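Local coordinates for SusD-like protein BACOVA_02651 (Bacteroides ovatus, PDB 5E75), which binds polysaccharide at the cell surface and probably captures xyloglucan before its transport into the periplasm for degradation, at residues 24-32 against 112-123. Numbering follows the deposited sequence.
Sequences TAPLYNRAW and EARLMRACAYFY. With EDO (1,2-ethanediol), chain C.
Leu27 and Ala113 mark the nearest backbone approach, 7.0 Å between CA atoms, and Trp32 and Ala120 follow at 8.9 Å, which places the 3-10 turn 25-28 and the residues after it along one flank of helix 103-125. Met116 is central. Its CE lies over one face of the Tyr28 ring, 3.7 Å from the centroid and 24° off the normal, a CH-pi contact. The bend at chi2 (-61°) turns the thioether between two rings, and SD meets Trp32 at its edge, in plane, a Met-aromatic contact in which NE1 donates a weak hydrogen bond of 3.6 Å to SD. Leu27 sets CD1 3.7 Å from Ala113 CA. At the polar end Tyr28 OH donates to Glu112 OE2 at 2.6 Å, on the anti side of the carboxylate and 19° out of its plane; Arg177 forms a salt bridge to the same oxygen and a hydrogen bond to Thr24 OG1. At the other end Trp32 CZ3 comes 3.8 Å from Tyr123 CE2, rim to rim with perpendicular planes, while O2 of an ethanediol, probably from the crystallisation liquor, hydrogen-bonds to Cys119 O over the Tyr123 ring centre. Replacing Tyr123 by alanine is likely to leave the indole rim without its perpendicular neighbour. With Tyr28 and Arg177 both on OE2, the buried Glu112 carboxylate is likely to stay ionised, beside a mostly sulfur-aromatic and apolar seam.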
# COMPACT_ATOMS: atom_id res chain seq x y z
N THR A 24 -15.37 -9.06 15.39
CA THR A 24 -14.92 -8.04 14.46
C THR A 24 -13.39 -8.10 14.23
O THR A 24 -12.89 -7.56 13.25
CB THR A 24 -15.31 -6.62 14.94
OG1 THR A 24 -14.69 -6.35 16.20
CG2 THR A 24 -16.82 -6.52 15.09
N ALA A 25 -12.67 -8.78 15.12
CA ALA A 25 -11.22 -8.90 14.98
C ALA A 25 -10.79 -9.45 13.62
O ALA A 25 -9.82 -8.97 13.06
CB ALA A 25 -10.65 -9.73 16.12
N PRO A 26 -11.52 -10.42 13.05
CA PRO A 26 -11.07 -10.94 11.75
C PRO A 26 -11.15 -9.93 10.59
O PRO A 26 -10.56 -10.18 9.53
CB PRO A 26 -12.01 -12.12 11.49
CG PRO A 26 -12.52 -12.53 12.85
CD PRO A 26 -12.62 -11.24 13.61
N LEU A 27 -11.84 -8.80 10.77
CA LEU A 27 -11.80 -7.73 9.77
C LEU A 27 -10.40 -7.18 9.54
O LEU A 27 -10.14 -6.54 8.52
CB LEU A 27 -12.71 -6.57 10.19
CG LEU A 27 -14.21 -6.79 10.15
CD1 LEU A 27 -14.92 -5.64 10.84
CD2 LEU A 27 -14.71 -6.94 8.72
N TYR A 28 -9.51 -7.43 10.49
CA TYR A 28 -8.15 -6.91 10.41
C TYR A 28 -7.14 -7.94 9.91
O TYR A 28 -5.97 -7.62 9.76
CB TYR A 28 -7.69 -6.44 11.79
CG TYR A 28 -8.43 -5.22 12.33
CD1 TYR A 28 -9.67 -5.34 12.97
CD2 TYR A 28 -7.86 -3.97 12.24
CE1 TYR A 28 -10.32 -4.22 13.48
CE2 TYR A 28 -8.51 -2.85 12.73
CZ TYR A 28 -9.72 -2.97 13.35
OH TYR A 28 -10.33 -1.83 13.82
N ASN A 29 -7.57 -9.19 9.67
CA ASN A 29 -6.62 -10.21 9.20
C ASN A 29 -7.25 -11.19 8.23
O ASN A 29 -7.03 -11.09 7.03
CB ASN A 29 -5.88 -10.90 10.37
CG ASN A 29 -6.76 -11.25 11.56
OD1 ASN A 29 -7.80 -11.91 11.43
ND2 ASN A 29 -6.31 -10.85 12.75
N ARG A 30 -8.07 -12.11 8.73
CA ARG A 30 -8.71 -13.10 7.88
C ARG A 30 -9.38 -12.49 6.65
O ARG A 30 -9.28 -13.03 5.54
CB ARG A 30 -9.73 -13.88 8.72
CG ARG A 30 -10.45 -14.97 7.98
CD ARG A 30 -11.33 -15.77 8.93
NE ARG A 30 -11.97 -16.88 8.24
CZ ARG A 30 -12.53 -17.92 8.85
NH1 ARG A 30 -12.54 -18.01 10.17
NH2 ARG A 30 -13.09 -18.88 8.12
N ALA A 31 -10.07 -11.37 6.83
CA ALA A 31 -10.75 -10.72 5.72
C ALA A 31 -9.82 -10.36 4.56
O ALA A 31 -10.21 -10.47 3.40
CB ALA A 31 -11.45 -9.49 6.21
N TRP A 32 -8.59 -9.97 4.90
CA TRP A 32 -7.60 -9.47 3.93
C TRP A 32 -6.67 -10.56 3.40
O TRP A 32 -5.87 -10.31 2.49
CB TRP A 32 -6.75 -8.39 4.60
CG TRP A 32 -7.50 -7.13 4.90
CD1 TRP A 32 -8.06 -6.79 6.10
CD2 TRP A 32 -7.78 -6.05 4.00
NE1 TRP A 32 -8.71 -5.58 5.99
CE2 TRP A 32 -8.54 -5.09 4.72
CE3 TRP A 32 -7.49 -5.81 2.66
CZ2 TRP A 32 -9.00 -3.91 4.12
CZ3 TRP A 32 -7.95 -4.64 2.08
CH2 TRP A 32 -8.68 -3.70 2.81
N GLU A 112 -16.10 -0.10 12.26
CA GLU A 112 -14.92 -0.83 11.81
C GLU A 112 -15.22 -1.58 10.51
O GLU A 112 -14.39 -1.59 9.59
CB GLU A 112 -14.46 -1.80 12.88
CG GLU A 112 -13.89 -1.12 14.11
CD GLU A 112 -13.54 -2.13 15.19
OE1 GLU A 112 -14.46 -2.75 15.75
OE2 GLU A 112 -12.35 -2.36 15.43
N ALA A 113 -16.40 -2.20 10.43
CA ALA A 113 -16.82 -2.90 9.23
C ALA A 113 -16.87 -1.92 8.05
O ALA A 113 -16.33 -2.20 6.99
CB ALA A 113 -18.17 -3.55 9.44
N ARG A 114 -17.50 -0.76 8.24
CA ARG A 114 -17.65 0.18 7.14
C ARG A 114 -16.30 0.81 6.75
O ARG A 114 -16.05 1.07 5.58
CB ARG A 114 -18.69 1.25 7.47
CG ARG A 114 -20.08 0.65 7.62
CD ARG A 114 -21.18 1.69 7.74
NE ARG A 114 -21.39 2.40 6.48
CZ ARG A 114 -22.38 3.26 6.27
NH1 ARG A 114 -23.26 3.53 7.23
NH2 ARG A 114 -22.49 3.86 5.09
N LEU A 115 -15.41 1.00 7.72
CA LEU A 115 -14.06 1.48 7.40
C LEU A 115 -13.33 0.49 6.51
O LEU A 115 -12.69 0.87 5.52
CB LEU A 115 -13.26 1.71 8.69
CG LEU A 115 -11.77 2.07 8.56
CD1 LEU A 115 -11.59 3.32 7.73
CD2 LEU A 115 -11.06 2.24 9.91
N MET A 116 -13.41 -0.80 6.85
CA MET A 116 -12.72 -1.80 6.05
C MET A 116 -13.35 -1.94 4.68
O MET A 116 -12.64 -2.07 3.68
CB MET A 116 -12.66 -3.15 6.76
CG MET A 116 -11.83 -3.13 8.02
SD MET A 116 -10.12 -2.71 7.69
CE MET A 116 -9.40 -2.95 9.30
N ARG A 117 -14.67 -1.89 4.61
CA ARG A 117 -15.36 -1.95 3.33
C ARG A 117 -14.94 -0.78 2.44
O ARG A 117 -14.71 -0.95 1.24
CB ARG A 117 -16.88 -1.95 3.57
CG ARG A 117 -17.71 -2.16 2.32
CD ARG A 117 -19.17 -2.41 2.63
NE ARG A 117 -19.85 -1.25 3.15
CZ ARG A 117 -21.10 -1.28 3.62
NH1 ARG A 117 -21.80 -2.41 3.62
NH2 ARG A 117 -21.64 -0.16 4.06
N ALA A 118 -14.82 0.40 3.03
CA ALA A 118 -14.36 1.58 2.31
C ALA A 118 -12.95 1.39 1.79
O ALA A 118 -12.67 1.70 0.64
CB ALA A 118 -14.43 2.82 3.20
N CYS A 119 -12.06 0.88 2.63
CA CYS A 119 -10.71 0.64 2.17
C CYS A 119 -10.65 -0.35 1.02
O CYS A 119 -9.90 -0.14 0.06
CB CYS A 119 -9.82 0.16 3.31
SG CYS A 119 -9.45 1.42 4.58
N ALA A 120 -11.39 -1.44 1.11
CA ALA A 120 -11.42 -2.43 0.05
C ALA A 120 -11.90 -1.81 -1.27
O ALA A 120 -11.28 -2.01 -2.30
CB ALA A 120 -12.28 -3.61 0.45
N TYR A 121 -13.00 -1.07 -1.22
CA TYR A 121 -13.51 -0.44 -2.43
C TYR A 121 -12.55 0.62 -2.96
O TYR A 121 -12.43 0.78 -4.16
CB TYR A 121 -14.94 0.12 -2.24
CG TYR A 121 -16.01 -0.91 -2.43
CD1 TYR A 121 -16.16 -1.57 -3.64
CD2 TYR A 121 -16.88 -1.27 -1.40
CE1 TYR A 121 -17.12 -2.53 -3.83
CE2 TYR A 121 -17.85 -2.23 -1.59
CZ TYR A 121 -17.98 -2.86 -2.80
OH TYR A 121 -18.96 -3.83 -2.99
N PHE A 122 -11.85 1.34 -2.08
CA PHE A 122 -10.91 2.36 -2.55
C PHE A 122 -9.72 1.72 -3.25
O PHE A 122 -9.23 2.26 -4.26
CB PHE A 122 -10.49 3.26 -1.39
CG PHE A 122 -9.71 4.51 -1.78
CD1 PHE A 122 -10.01 5.28 -2.90
CD2 PHE A 122 -8.69 4.95 -0.96
CE1 PHE A 122 -9.28 6.42 -3.18
CE2 PHE A 122 -7.97 6.10 -1.25
CZ PHE A 122 -8.27 6.82 -2.35
N TYR A 123 -9.24 0.57 -2.77
CA TYR A 123 -8.23 -0.16 -3.53
C TYR A 123 -8.79 -0.61 -4.89
O TYR A 123 -8.16 -0.41 -5.94
CB TYR A 123 -7.75 -1.39 -2.76
CG TYR A 123 -6.82 -1.12 -1.58
CD1 TYR A 123 -5.67 -0.36 -1.72
CD2 TYR A 123 -7.08 -1.69 -0.34
CE1 TYR A 123 -4.83 -0.15 -0.65
CE2 TYR A 123 -6.24 -1.49 0.74
CZ TYR A 123 -5.11 -0.73 0.58
OH TYR A 123 -4.24 -0.51 1.64
C1 EDO C . -6.39 3.62 1.45
O1 EDO C . -5.30 3.87 0.57
C2 EDO C . -6.78 2.15 1.43
O2 EDO C . -7.68 1.86 0.36